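Flagellin B1 (Methanocaldococcus jannaschii DSM 2661, PDB 5YA6) probably assembles into the filament of the archaellum, the archaeal swimming organelle, as a flagellin subunit that binds calcium. Local coordinates at residues 37-48 and 106-114; 132-140 and 152-160. All coordinates share one frame; numbering follows the deposited sequence.

From the N terminus, the chain runs through strand 28-38 into the first segment of interaction 1. It then forms strands 51-56, 59-69 and 94-99 before 106-114 returns to close this long loop, with 57 residues between the segments. Interaction 2 opens next. Its segments, 132-140 and 152-160, have 11 residues between them and belong to a single beta hairpin; the two contacts follow in series, neither nested nor crossing. The centres of interactions 1 and 2 are about 28 Å apart, on opposite sides of the chain's centre. Interaction 1 fastens a small two-stranded sheet beside the calcium site to the end of strand 28-38, whereas interaction 2 builds one border of the large mixed sheet and meets the second subunit.

Interaction 1 (37-48 and 106-114); sequences TPNAGSAPIDLK and SLSNGVINK. With CA (calcium ion), chain D.
With CG1 anti to the backbone N (chi1 -161°), Ile112 sends CD1 against the ring of Pro38, 3.8 Å from Pro38 CD. The same rotation turns CG2 toward the CB of Ile45 and the end of Leu47, whose CD2 lies 3.8 Å from Ile112 CG2. The other methyl of Leu47, CD1, packs on CD2 of Leu107. Lys48 is bent at chi3 (-62°) and chi4 (-65°), which folds its ammonium back between the two segments, where NZ forms a salt bridge with Asp46 OD1 at 2.7 Å. Lys48 NZ also donates to Asn109 O (2.8 Å), in the plane of that carbonyl. Lys48 NZ and Lys48 N reach Asp46 OD1 from opposite faces of the carboxylate, the N-H closing an Asx turn.

Ile45 and Ile112 form the hydrogen-bonded pair of a short antiparallel sheet, extended by Leu47 N to Gly110 O (2.7 Å). Gly110 has positive phi, and a CB there would collide with Lys48 CG. Ser106 OG, before strand 111-112, and Asn113 OD1, just after it, each bind calcium at 2.4 Å, together with a water, Asp102, Asp104 and Asp116. Ser106 OG also donates to Val111 O, tying the metal loop to the strand, while Pro44 CG rests 4.0 Å from Asn113 CB.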
ATOM      1  N   THR B  37      -1.818 -15.816   6.911  1.00 12.35           N
ATOM      2  CA  THR B  37      -2.704 -16.900   7.289  1.00 13.37           C
ATOM      3  C   THR B  37      -4.047 -16.665   6.592  1.00 13.79           C
ATOM      4  O   THR B  37      -4.400 -15.523   6.311  1.00 14.00           O
ATOM      5  CB  THR B  37      -2.881 -17.023   8.826  1.00 14.60           C
ATOM      6  OG1 THR B  37      -3.451 -18.302   9.189  1.00 15.37           O
ATOM      7  CG2 THR B  37      -3.770 -15.942   9.359  1.00 13.65           C
ATOM      8  N   PRO B  38      -4.801 -17.713   6.316  1.00 12.81           N
ATOM      9  CA  PRO B  38      -6.140 -17.466   5.722  1.00 14.39           C
ATOM     10  C   PRO B  38      -7.083 -16.708   6.672  1.00 14.51           C
ATOM     11  O   PRO B  38      -7.014 -16.880   7.882  1.00 15.93           O
ATOM     12  CB  PRO B  38      -6.674 -18.857   5.414  1.00 13.95           C
ATOM     13  CG  PRO B  38      -5.432 -19.726   5.295  1.00 15.19           C
ATOM     14  CD  PRO B  38      -4.489 -19.136   6.335  1.00 13.29           C
ATOM     15  N   ASN B  39      -7.989 -15.939   6.086  1.00 14.73           N
ATOM     16  CA  ASN B  39      -9.133 -15.397   6.842  1.00 17.10           C
ATOM     17  C   ASN B  39      -9.891 -16.568   7.511  1.00 17.58           C
ATOM     18  O   ASN B  39     -10.057 -17.599   6.927  1.00 18.42           O
ATOM     19  CB  ASN B  39     -10.033 -14.561   5.923  1.00 16.92           C
ATOM     20  CG  ASN B  39      -9.343 -13.303   5.373  1.00 17.86           C
ATOM     21  OD1 ASN B  39      -8.387 -12.804   5.970  1.00 18.81           O
ATOM     22  ND2 ASN B  39      -9.815 -12.806   4.235  1.00 19.61           N
ATOM     23  N   ALA B  40     -10.337 -16.387   8.750  1.00 19.94           N
ATOM     24  CA  ALA B  40     -11.224 -17.423   9.389  1.00 21.07           C
ATOM     25  C   ALA B  40     -12.352 -17.813   8.472  1.00 20.18           C
ATOM     26  O   ALA B  40     -12.993 -16.941   7.894  1.00 20.08           O
ATOM     27  CB  ALA B  40     -11.783 -16.886  10.706  1.00 22.16           C
ATOM     28  N   GLY B  41     -12.535 -19.101   8.277  1.00 21.47           N
ATOM     29  CA  GLY B  41     -13.574 -19.626   7.403  1.00 23.36           C
ATOM     30  C   GLY B  41     -13.327 -19.704   5.922  1.00 21.93           C
ATOM     31  O   GLY B  41     -14.183 -20.113   5.164  1.00 23.90           O
ATOM     32  N   SER B  42     -12.123 -19.316   5.489  1.00 20.75           N
ATOM     33  CA  SER B  42     -11.768 -19.397   4.070  0.50 18.87           C
ATOM     34  C   SER B  42     -11.688 -20.802   3.551  1.00 18.23           C
ATOM     35  O   SER B  42     -11.218 -21.712   4.245  1.00 19.52           O
ATOM     36  CB  SER B  42     -10.404 -18.719   3.782  0.50 17.49           C
ATOM     37  OG  SER B  42     -10.472 -17.340   4.045  0.50 16.77           O
ATOM     38  N   ALA B  43     -12.072 -20.962   2.292  1.00 18.63           N
ATOM     39  CA  ALA B  43     -11.768 -22.132   1.535  1.00 17.99           C
ATOM     40  C   ALA B  43     -10.232 -22.169   1.265  1.00 18.29           C
ATOM     41  O   ALA B  43      -9.529 -21.184   1.507  1.00 17.43           O
ATOM     42  CB  ALA B  43     -12.522 -22.125   0.250  1.00 20.75           C
ATOM     43  N   PRO B  44      -9.708 -23.312   0.831  1.00 16.71           N
ATOM     44  CA  PRO B  44      -8.290 -23.355   0.469  1.00 16.74           C
ATOM     45  C   PRO B  44      -7.965 -22.390  -0.651  1.00 16.42           C
ATOM     46  O   PRO B  44      -8.758 -22.180  -1.580  1.00 17.75           O
ATOM     47  CB  PRO B  44      -8.078 -24.803   0.052  1.00 19.57           C
ATOM     48  CG  PRO B  44      -9.092 -25.550   0.909  1.00 17.97           C
ATOM     49  CD  PRO B  44     -10.281 -24.664   0.916  1.00 17.31           C
ATOM     50  N   ILE B  45      -6.748 -21.851  -0.603  1.00 13.73           N
ATOM     51  CA  ILE B  45      -6.270 -20.891  -1.580  1.00 13.35           C
ATOM     52  C   ILE B  45      -4.931 -21.336  -2.181  1.00 12.90           C
ATOM     53  O   ILE B  45      -3.963 -21.603  -1.467  1.00 14.52           O
ATOM     54  CB  ILE B  45      -6.100 -19.535  -0.911  1.00 13.63           C
ATOM     55  CG1 ILE B  45      -7.479 -19.019  -0.444  1.00 15.32           C
ATOM     56  CG2 ILE B  45      -5.499 -18.480  -1.878  1.00 14.29           C
ATOM     57  CD1 ILE B  45      -7.327 -17.942   0.584  1.00 17.05           C
ATOM     58  N   ASP B  46      -4.879 -21.369  -3.495  1.00 14.27           N
ATOM     59  CA  ASP B  46      -3.660 -21.706  -4.225  1.00 15.40           C
ATOM     60  C   ASP B  46      -2.779 -20.444  -4.234  1.00 14.30           C
ATOM     61  O   ASP B  46      -3.232 -19.382  -4.729  1.00 15.74           O
ATOM     62  CB  ASP B  46      -4.052 -22.106  -5.662  1.00 17.99           C
ATOM     63  CG  ASP B  46      -2.873 -22.437  -6.553  1.00 22.48           C
ATOM     64  OD1 ASP B  46      -1.757 -22.608  -6.058  1.00 17.79           O
ATOM     65  OD2 ASP B  46      -3.099 -22.521  -7.802  1.00 26.57           O
ATOM     66  N   LEU B  47      -1.538 -20.556  -3.740  1.00 11.96           N
ATOM     67  CA  LEU B  47      -0.556 -19.450  -3.706  1.00 13.16           C
ATOM     68  C   LEU B  47       0.312 -19.350  -4.936  1.00 13.02           C
ATOM     69  O   LEU B  47       1.011 -18.356  -5.150  1.00 13.11           O
ATOM     70  CB  LEU B  47       0.352 -19.561  -2.446  1.00 13.16           C
ATOM     71  CG  LEU B  47      -0.364 -19.457  -1.096  1.00 13.92           C
ATOM     72  CD1 LEU B  47       0.588 -19.388   0.053  1.00 14.82           C
ATOM     73  CD2 LEU B  47      -1.273 -18.196  -1.041  1.00 13.09           C
ATOM     74  N   LYS B  48       0.269 -20.386  -5.804  1.00 14.68           N
ATOM     75  CA  LYS B  48       1.271 -20.490  -6.831  1.00 14.33           C
ATOM     76  C   LYS B  48       1.215 -19.363  -7.868  1.00 14.10           C
ATOM     77  O   LYS B  48       2.281 -19.011  -8.389  1.00 16.39           O
ATOM     78  CB  LYS B  48       1.239 -21.898  -7.498  1.00 15.59           C
ATOM     79  CG  LYS B  48       1.726 -22.983  -6.578  1.00 16.57           C
ATOM     80  CD  LYS B  48       1.666 -24.411  -7.130  1.00 18.77           C
ATOM     81  CE  LYS B  48       0.255 -24.909  -7.470  1.00 19.69           C
ATOM     82  NZ  LYS B  48      -0.594 -25.028  -6.276  1.00 21.12           N
ATOM     83  N   SER B 106      -0.216 -29.127   2.982  1.00 16.76           N
ATOM     84  CA  SER B 106      -0.731 -28.471   1.772  1.00 15.67           C
ATOM     85  C   SER B 106       0.209 -27.392   1.181  1.00 14.43           C
ATOM     86  O   SER B 106       0.276 -27.220  -0.049  1.00 15.56           O
ATOM     87  CB  SER B 106      -2.146 -27.895   2.065  1.00 15.57           C
ATOM     88  OG  SER B 106      -2.127 -26.860   3.013  1.00 15.18           O
ATOM     89  N   LEU B 107       0.947 -26.674   2.039  1.00 15.98           N
ATOM     90  CA  LEU B 107       1.866 -25.634   1.554  1.00 16.17           C
ATOM     91  C   LEU B 107       3.013 -26.131   0.687  1.00 18.34           C
ATOM     92  O   LEU B 107       3.528 -25.379  -0.162  1.00 18.81           O
ATOM     93  CB  LEU B 107       2.413 -24.772   2.693  1.00 15.37           C
ATOM     94  CG  LEU B 107       1.479 -23.718   3.231  1.00 16.76           C
ATOM     95  CD1 LEU B 107       2.104 -23.162   4.483  1.00 16.54           C
ATOM     96  CD2 LEU B 107       1.298 -22.595   2.220  1.00 14.93           C
ATOM     97  N   SER B 108       3.357 -27.412   0.832  1.00 20.58           N
ATOM     98  CA  SER B 108       4.351 -28.024  -0.012  1.00 21.12           C
ATOM     99  C   SER B 108       3.854 -28.263  -1.422  1.00 20.48           C
ATOM    100  O   SER B 108       4.661 -28.452  -2.306  1.00 19.49           O
ATOM    101  CB  SER B 108       4.953 -29.296   0.630  1.00 23.24           C
ATOM    102  OG  SER B 108       5.600 -28.943   1.880  1.00 26.02           O
ATOM    103  N   ASN B 109       2.537 -28.210  -1.650  1.00 19.29           N
ATOM    104  CA  ASN B 109       2.001 -28.063  -2.980  1.00 21.91           C
ATOM    105  C   ASN B 109       1.514 -26.650  -3.341  1.00 19.42           C
ATOM    106  O   ASN B 109       0.751 -26.477  -4.304  1.00 18.90           O
ATOM    107  CB  ASN B 109       0.876 -29.065  -3.187  1.00 25.85           C
ATOM    108  CG  ASN B 109       1.344 -30.210  -4.003  1.00 34.94           C
ATOM    109  OD1 ASN B 109       1.562 -30.059  -5.205  1.00 45.15           O
ATOM    110  ND2 ASN B 109       1.646 -31.324  -3.347  1.00 34.74           N
ATOM    111  N   GLY B 110       1.924 -25.671  -2.534  1.00 17.26           N
ATOM    112  CA  GLY B 110       1.559 -24.263  -2.826  1.00 17.41           C
ATOM    113  C   GLY B 110       0.109 -23.918  -2.474  1.00 18.43           C
ATOM    114  O   GLY B 110      -0.450 -22.977  -3.069  1.00 18.57           O
ATOM    115  N   VAL B 111      -0.501 -24.657  -1.549  1.00 16.28           N
ATOM    116  CA  VAL B 111      -1.898 -24.470  -1.144  1.00 16.08           C
ATOM    117  C   VAL B 111      -1.941 -24.165   0.342  1.00 13.28           C
ATOM    118  O   VAL B 111      -1.465 -24.931   1.175  1.00 13.88           O
ATOM    119  CB  VAL B 111      -2.799 -25.692  -1.423  1.00 16.92           C
ATOM    120  CG1 VAL B 111      -4.194 -25.457  -0.821  1.00 19.42           C
ATOM    121  CG2 VAL B 111      -2.940 -25.934  -2.904  1.00 17.36           C
ATOM    122  N   ILE B 112      -2.580 -23.036   0.686  1.00 13.27           N
ATOM    123  CA  ILE B 112      -2.722 -22.596   2.097  1.00 12.88           C
ATOM    124  C   ILE B 112      -4.168 -22.846   2.541  1.00 14.36           C
ATOM    125  O   ILE B 112      -5.081 -22.478   1.818  1.00 14.65           O
ATOM    126  CB  ILE B 112      -2.285 -21.107   2.334  1.00 13.09           C
ATOM    127  CG1 ILE B 112      -1.990 -20.814   3.801  1.00 13.23           C
ATOM    128  CG2 ILE B 112      -3.214 -20.094   1.659  1.00 13.25           C
ATOM    129  CD1 ILE B 112      -1.416 -19.467   4.070  1.00 13.66           C
ATOM    130  N   ASN B 113      -4.333 -23.557   3.650  1.00 15.48           N
ATOM    131  CA  ASN B 113      -5.671 -23.865   4.141  1.00 16.46           C
ATOM    132  C   ASN B 113      -5.795 -23.664   5.607  1.00 18.35           C
ATOM    133  O   ASN B 113      -4.930 -23.164   6.244  1.00 16.99           O
ATOM    134  CB  ASN B 113      -6.152 -25.204   3.593  1.00 17.78           C
ATOM    135  CG  ASN B 113      -5.364 -26.382   4.076  1.00 18.57           C
ATOM    136  OD1 ASN B 113      -4.638 -26.298   5.018  1.00 18.51           O
ATOM    137  ND2 ASN B 113      -5.501 -27.506   3.388  1.00 20.90           N
ATOM    138  N   LYS B 114      -6.984 -23.929   6.114  1.00 21.11           N
ATOM    139  CA  LYS B 114      -7.306 -23.560   7.471  1.00 21.47           C
ATOM    140  C   LYS B 114      -6.196 -23.876   8.485  1.00 21.03           C
ATOM    141  O   LYS B 114      -5.724 -25.035   8.577  1.00 22.32           O
ATOM    142  CB  LYS B 114      -8.614 -24.295   7.871  1.00 22.50           C
ATOM    143  CG  LYS B 114      -8.988 -24.042   9.326  1.00 24.00           C
ATOM    144  CD  LYS B 114     -10.311 -24.707   9.679  1.00 27.85           C
ATOM    145  CE  LYS B 114     -10.574 -24.559  11.182  1.00 30.58           C
ATOM    146  NZ  LYS B 114     -11.888 -25.127  11.573  1.00 35.57           N
TER
HETATM  147 CA    CA D 301      -2.385 -26.879   5.401  1.00 17.45          CA
HETATM  148  O   HOH W   1      -9.282 -23.984   4.314  1.00 25.46           O
HETATM  149  O   HOH W   2      -7.326 -20.860   2.847  1.00 22.67           O
HETATM  150  O   HOH W   3      -3.331 -27.902   7.414  1.00 18.74           O

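Interaction 2 (132-140 and 152-160); sequences IPTRSEVSG and IQFTTPAAY
Thr156 OG1 donates to Pro133 O at 2.8 Å and accepts from Ser136 N at 3.0 Å in a nearly straight bond (169°), so one hydroxyl pins both sides of the 133-136 bend. Its rotation, with OG1 between the backbone N and the carbonyl carbon (chi1 61°), leaves CG2 to meet Ile132 CG2 and the edge of the Phe154 ring. Replacing Thr156 with a valine would probably leave Ser136 N without its acceptor and Pro133 O with one donor fewer, setting the bend freer to shift. Pro133 O also accepts from Ser136 OG, which arrives from above the carbonyl plane.

On the same face of the sheet as Phe154, Val138 CB sits over the ring in a CH-pi contact, 3.7 Å from its centroid. Thr134 CG2 does likewise over a face of Tyr160, 3.9 Å from that centroid, while Tyr160 OH lies 2.8 Å from both Ile132 O and Pro133 O. Val138 and Phe154 are a hydrogen-bonded pair of an antiparallel beta hairpin, and Thr134 and Tyr160 lie just beyond its paired strands. The opposite face carries Glu137 and Thr155: Thr155 OG1 donates to Glu137 OE1 at 2.6 Å from above the carboxylate plane.

Past the strands, Arg135 N reaches Pro157 O at 3.2 Å and Arg135 CG lies against Ala158. Farther out, Leu32 and Leu167 pack on Phe154, and Ile29 touches both Thr156 and Tyr160. Gln141 NE2 of the second subunit hydrogen-bonds to Ser139 OG and to the backbone Glu137 O.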
ATOM      1  N   ILE B 132      16.480  -0.785   3.140  1.00 12.36           N
ATOM      2  CA  ILE B 132      15.472   0.223   3.473  1.00 12.89           C
ATOM      3  C   ILE B 132      15.928   1.054   4.671  1.00 11.90           C
ATOM      4  O   ILE B 132      16.173   0.502   5.764  1.00 10.63           O
ATOM      5  CB  ILE B 132      14.135  -0.438   3.790  1.00 12.55           C
ATOM      6  CG1 ILE B 132      13.681  -1.386   2.642  1.00 12.66           C
ATOM      7  CG2 ILE B 132      13.116   0.622   4.088  1.00 12.81           C
ATOM      8  CD1 ILE B 132      12.610  -2.324   3.108  1.00 15.93           C
ATOM      9  N   PRO B 133      16.085   2.371   4.474  1.00 11.35           N
ATOM     10  CA  PRO B 133      16.565   3.176   5.599  1.00 13.56           C
ATOM     11  C   PRO B 133      15.483   3.482   6.604  1.00 11.98           C
ATOM     12  O   PRO B 133      14.299   3.130   6.428  1.00 12.39           O
ATOM     13  CB  PRO B 133      17.045   4.458   4.923  1.00 14.40           C
ATOM     14  CG  PRO B 133      16.322   4.536   3.667  1.00 14.91           C
ATOM     15  CD  PRO B 133      15.930   3.161   3.239  1.00 14.02           C
ATOM     16  N   THR B 134      15.879   4.100   7.692  1.00 12.16           N
ATOM     17  CA  THR B 134      14.956   4.439   8.752  1.00 12.48           C
ATOM     18  C   THR B 134      13.849   5.401   8.232  1.00 13.24           C
ATOM     19  O   THR B 134      14.051   6.150   7.265  1.00 13.63           O
ATOM     20  CB  THR B 134      15.735   5.141   9.893  1.00 14.38           C
ATOM     21  OG1 THR B 134      16.441   6.264   9.382  1.00 15.48           O
ATOM     22  CG2 THR B 134      16.666   4.204  10.569  1.00 14.66           C
ATOM     23  N   ARG B 135      12.674   5.298   8.864  1.00 13.19           N
ATOM     24  CA  ARG B 135      11.519   6.202   8.631  1.00 14.92           C
ATOM     25  C   ARG B 135      10.976   6.075   7.225  1.00 13.12           C
ATOM     26  O   ARG B 135      10.524   7.064   6.653  1.00 15.28           O
ATOM     27  CB  ARG B 135      11.874   7.643   8.948  1.00 16.08           C
ATOM     28  CG  ARG B 135      12.378   7.810  10.371  1.00 18.28           C
ATOM     29  CD  ARG B 135      12.142   9.235  10.824  1.00 21.64           C
ATOM     30  NE  ARG B 135      12.979  10.172  10.104  1.00 22.51           N
ATOM     31  CZ  ARG B 135      12.772  11.482  10.017  1.00 26.09           C
ATOM     32  NH1 ARG B 135      13.664  12.260   9.326  1.00 23.14           N
ATOM     33  NH2 ARG B 135      11.690  12.024  10.616  1.00 26.10           N
ATOM     34  N   SER B 136      11.010   4.862   6.657  1.00 11.72           N
ATOM     35  CA  SER B 136      10.615   4.624   5.307  1.00 11.61           C
ATOM     36  C   SER B 136       9.179   4.007   5.278  1.00 11.62           C
ATOM     37  O   SER B 136       8.860   3.009   5.948  1.00 11.85           O
ATOM     38  CB  SER B 136      11.520   3.639   4.632  1.00 14.65           C
ATOM     39  OG  SER B 136      12.772   4.212   4.275  1.00 14.14           O
ATOM     40  N   GLU B 137       8.356   4.523   4.366  1.00 10.51           N
ATOM     41  CA  GLU B 137       6.989   3.999   4.184  1.00 10.97           C
ATOM     42  C   GLU B 137       6.995   2.864   3.166  1.00 10.53           C
ATOM     43  O   GLU B 137       7.460   3.010   2.029  1.00 12.11           O
ATOM     44  CB  GLU B 137       6.056   5.067   3.613  1.00 11.67           C
ATOM     45  CG  GLU B 137       5.929   6.281   4.468  1.00 12.73           C
ATOM     46  CD  GLU B 137       5.130   6.077   5.703  1.00 15.47           C
ATOM     47  OE1 GLU B 137       4.783   4.928   6.081  1.00 15.28           O
ATOM     48  OE2 GLU B 137       4.858   7.113   6.365  1.00 20.24           O
ATOM     49  N   VAL B 138       6.415   1.731   3.559  1.00 10.79           N
ATOM     50  CA  VAL B 138       6.210   0.598   2.679  1.00  9.68           C
ATOM     51  C   VAL B 138       4.759   0.171   2.668  1.00 10.58           C
ATOM     52  O   VAL B 138       4.173   0.017   3.738  1.00 10.87           O
ATOM     53  CB  VAL B 138       7.081  -0.645   3.126  1.00 11.20           C
ATOM     54  CG1 VAL B 138       6.925  -1.754   2.089  1.00 12.33           C
ATOM     55  CG2 VAL B 138       8.557  -0.231   3.121  1.00 11.81           C
ATOM     56  N   SER B 139       4.192   0.011   1.473  1.00  9.50           N
ATOM     57  CA  SER B 139       2.753  -0.313   1.289  1.00  9.93           C
ATOM     58  C   SER B 139       2.651  -1.465   0.302  1.00 12.62           C
ATOM     59  O   SER B 139       3.468  -1.608  -0.622  1.00 15.24           O
ATOM     60  CB  SER B 139       1.991   0.906   0.733  1.00  9.75           C
ATOM     61  OG  SER B 139       2.184   1.989   1.578  1.00 11.81           O
ATOM     62  N   GLY B 140       1.699  -2.353   0.487  1.00 11.29           N
ATOM     63  CA  GLY B 140       1.576  -3.476  -0.465  1.00 12.02           C
ATOM     64  C   GLY B 140       0.372  -4.355  -0.226  1.00  9.83           C
ATOM     65  O   GLY B 140      -0.337  -4.195   0.763  1.00  9.79           O
ATOM     66  N   ILE B 152      -0.196  -5.123   3.488  1.00 10.34           N
ATOM     67  CA  ILE B 152       1.034  -4.709   4.097  1.00 10.60           C
ATOM     68  C   ILE B 152       1.112  -3.201   4.214  1.00 10.62           C
ATOM     69  O   ILE B 152       0.931  -2.494   3.214  1.00 10.34           O
ATOM     70  CB  ILE B 152       2.231  -5.196   3.289  1.00 11.79           C
ATOM     71  CG1 ILE B 152       2.262  -6.778   3.237  1.00 12.68           C
ATOM     72  CG2 ILE B 152       3.544  -4.658   3.857  1.00 12.88           C
ATOM     73  CD1 ILE B 152       1.474  -7.397   2.077  1.00 15.24           C
ATOM     74  N   GLN B 153       1.176  -2.738   5.399  1.00 10.90           N
ATOM     75  CA  GLN B 153       1.540  -1.283   5.633  0.50 11.26           C
ATOM     76  C   GLN B 153       2.440  -1.045   6.901  1.00 11.68           C
ATOM     77  O   GLN B 153       2.098  -1.401   8.035  1.00 13.02           O
ATOM     78  CB  GLN B 153       0.246  -0.533   5.944  0.50 10.76           C
ATOM     79  CG  GLN B 153       0.522   0.967   6.119  0.50 10.73           C
ATOM     80  CD  GLN B 153       1.418   1.601   5.053  0.50 10.34           C
ATOM     81  OE1 GLN B 153       2.452   2.280   5.328  0.50 12.38           O
ATOM     82  NE2 GLN B 153       1.017   1.366   3.819  0.50  8.22           N
ATOM     83  N   PHE B 154       3.578  -0.460   6.664  1.00 11.57           N
ATOM     84  CA  PHE B 154       4.435  -0.135   7.793  1.00 11.44           C
ATOM     85  C   PHE B 154       5.326   1.016   7.477  1.00 11.59           C
ATOM     86  O   PHE B 154       5.577   1.318   6.306  1.00 10.75           O
ATOM     87  CB  PHE B 154       5.243  -1.342   8.261  1.00 12.76           C
ATOM     88  CG  PHE B 154       6.163  -1.907   7.251  1.00 11.72           C
ATOM     89  CD1 PHE B 154       7.471  -1.419   7.113  1.00 11.76           C
ATOM     90  CD2 PHE B 154       5.806  -3.052   6.516  1.00 12.32           C
ATOM     91  CE1 PHE B 154       8.350  -1.992   6.201  1.00 11.57           C
ATOM     92  CE2 PHE B 154       6.655  -3.615   5.609  1.00 11.54           C
ATOM     93  CZ  PHE B 154       7.925  -3.095   5.406  1.00 11.81           C
ATOM     94  N   THR B 155       5.773   1.678   8.523  1.00 13.23           N
ATOM     95  CA  THR B 155       6.801   2.684   8.425  1.00 12.89           C
ATOM     96  C   THR B 155       7.957   2.121   9.212  1.00 13.13           C
ATOM     97  O   THR B 155       7.784   1.802  10.383  1.00 13.29           O
ATOM     98  CB  THR B 155       6.353   4.009   9.096  1.00 13.96           C
ATOM     99  OG1 THR B 155       5.048   4.348   8.649  1.00 14.52           O
ATOM    100  CG2 THR B 155       7.365   5.121   8.803  1.00 14.67           C
ATOM    101  N   THR B 156       9.152   2.010   8.592  1.00 11.01           N
ATOM    102  CA  THR B 156      10.272   1.460   9.353  1.00 11.46           C
ATOM    103  C   THR B 156      10.610   2.455  10.501  1.00 11.42           C
ATOM    104  O   THR B 156      10.414   3.643  10.360  1.00 13.15           O
ATOM    105  CB  THR B 156      11.525   1.214   8.522  1.00 11.08           C
ATOM    106  OG1 THR B 156      12.017   2.403   7.945  1.00 12.65           O
ATOM    107  CG2 THR B 156      11.182   0.192   7.446  1.00 11.30           C
ATOM    108  N   PRO B 157      11.131   1.925  11.595  1.00 13.20           N
ATOM    109  CA  PRO B 157      11.390   2.814  12.747  1.00 14.77           C
ATOM    110  C   PRO B 157      12.497   3.809  12.433  1.00 13.80           C
ATOM    111  O   PRO B 157      13.256   3.625  11.470  1.00 14.57           O
ATOM    112  CB  PRO B 157      11.817   1.853  13.828  1.00 14.94           C
ATOM    113  CG  PRO B 157      12.255   0.617  13.160  1.00 16.25           C
ATOM    114  CD  PRO B 157      11.346   0.519  11.956  1.00 13.79           C
ATOM    115  N   ALA B 158      12.599   4.868  13.253  1.00 13.04           N
ATOM    116  CA  ALA B 158      13.591   5.893  13.071  1.00 14.76           C
ATOM    117  C   ALA B 158      15.012   5.477  13.546  1.00 14.53           C
ATOM    118  O   ALA B 158      15.971   6.172  13.275  1.00 15.64           O
ATOM    119  CB  ALA B 158      13.118   7.153  13.820  1.00 14.73           C
ATOM    120  N   ALA B 159      15.091   4.356  14.243  1.00 14.76           N
ATOM    121  CA  ALA B 159      16.392   3.749  14.627  1.00 15.48           C
ATOM    122  C   ALA B 159      16.282   2.251  14.560  1.00 15.04           C
ATOM    123  O   ALA B 159      15.258   1.620  14.998  1.00 15.45           O
ATOM    124  CB  ALA B 159      16.795   4.192  16.015  1.00 15.39           C
ATOM    125  N   TYR B 160      17.333   1.649  13.974  1.00 13.94           N
ATOM    126  CA  TYR B 160      17.437   0.219  13.970  1.00 15.45           C
ATOM    127  C   TYR B 160      18.390  -0.207  15.095  1.00 18.63           C
ATOM    128  O   TYR B 160      19.598   0.120  15.003  1.00 17.75           O
ATOM    129  CB  TYR B 160      17.962  -0.286  12.634  1.00 14.95           C
ATOM    130  CG  TYR B 160      17.075   0.052  11.404  1.00 13.60           C
ATOM    131  CD1 TYR B 160      15.704  -0.093  11.455  1.00 14.85           C
ATOM    132  CD2 TYR B 160      17.616   0.518  10.257  1.00 13.53           C
ATOM    133  CE1 TYR B 160      14.913   0.176  10.346  1.00 14.89           C
ATOM    134  CE2 TYR B 160      16.836   0.820   9.134  1.00 13.13           C
ATOM    135  CZ  TYR B 160      15.486   0.658   9.193  1.00 13.72           C
ATOM    136  OH  TYR B 160      14.664   0.874   8.119  1.00 14.87           O
TER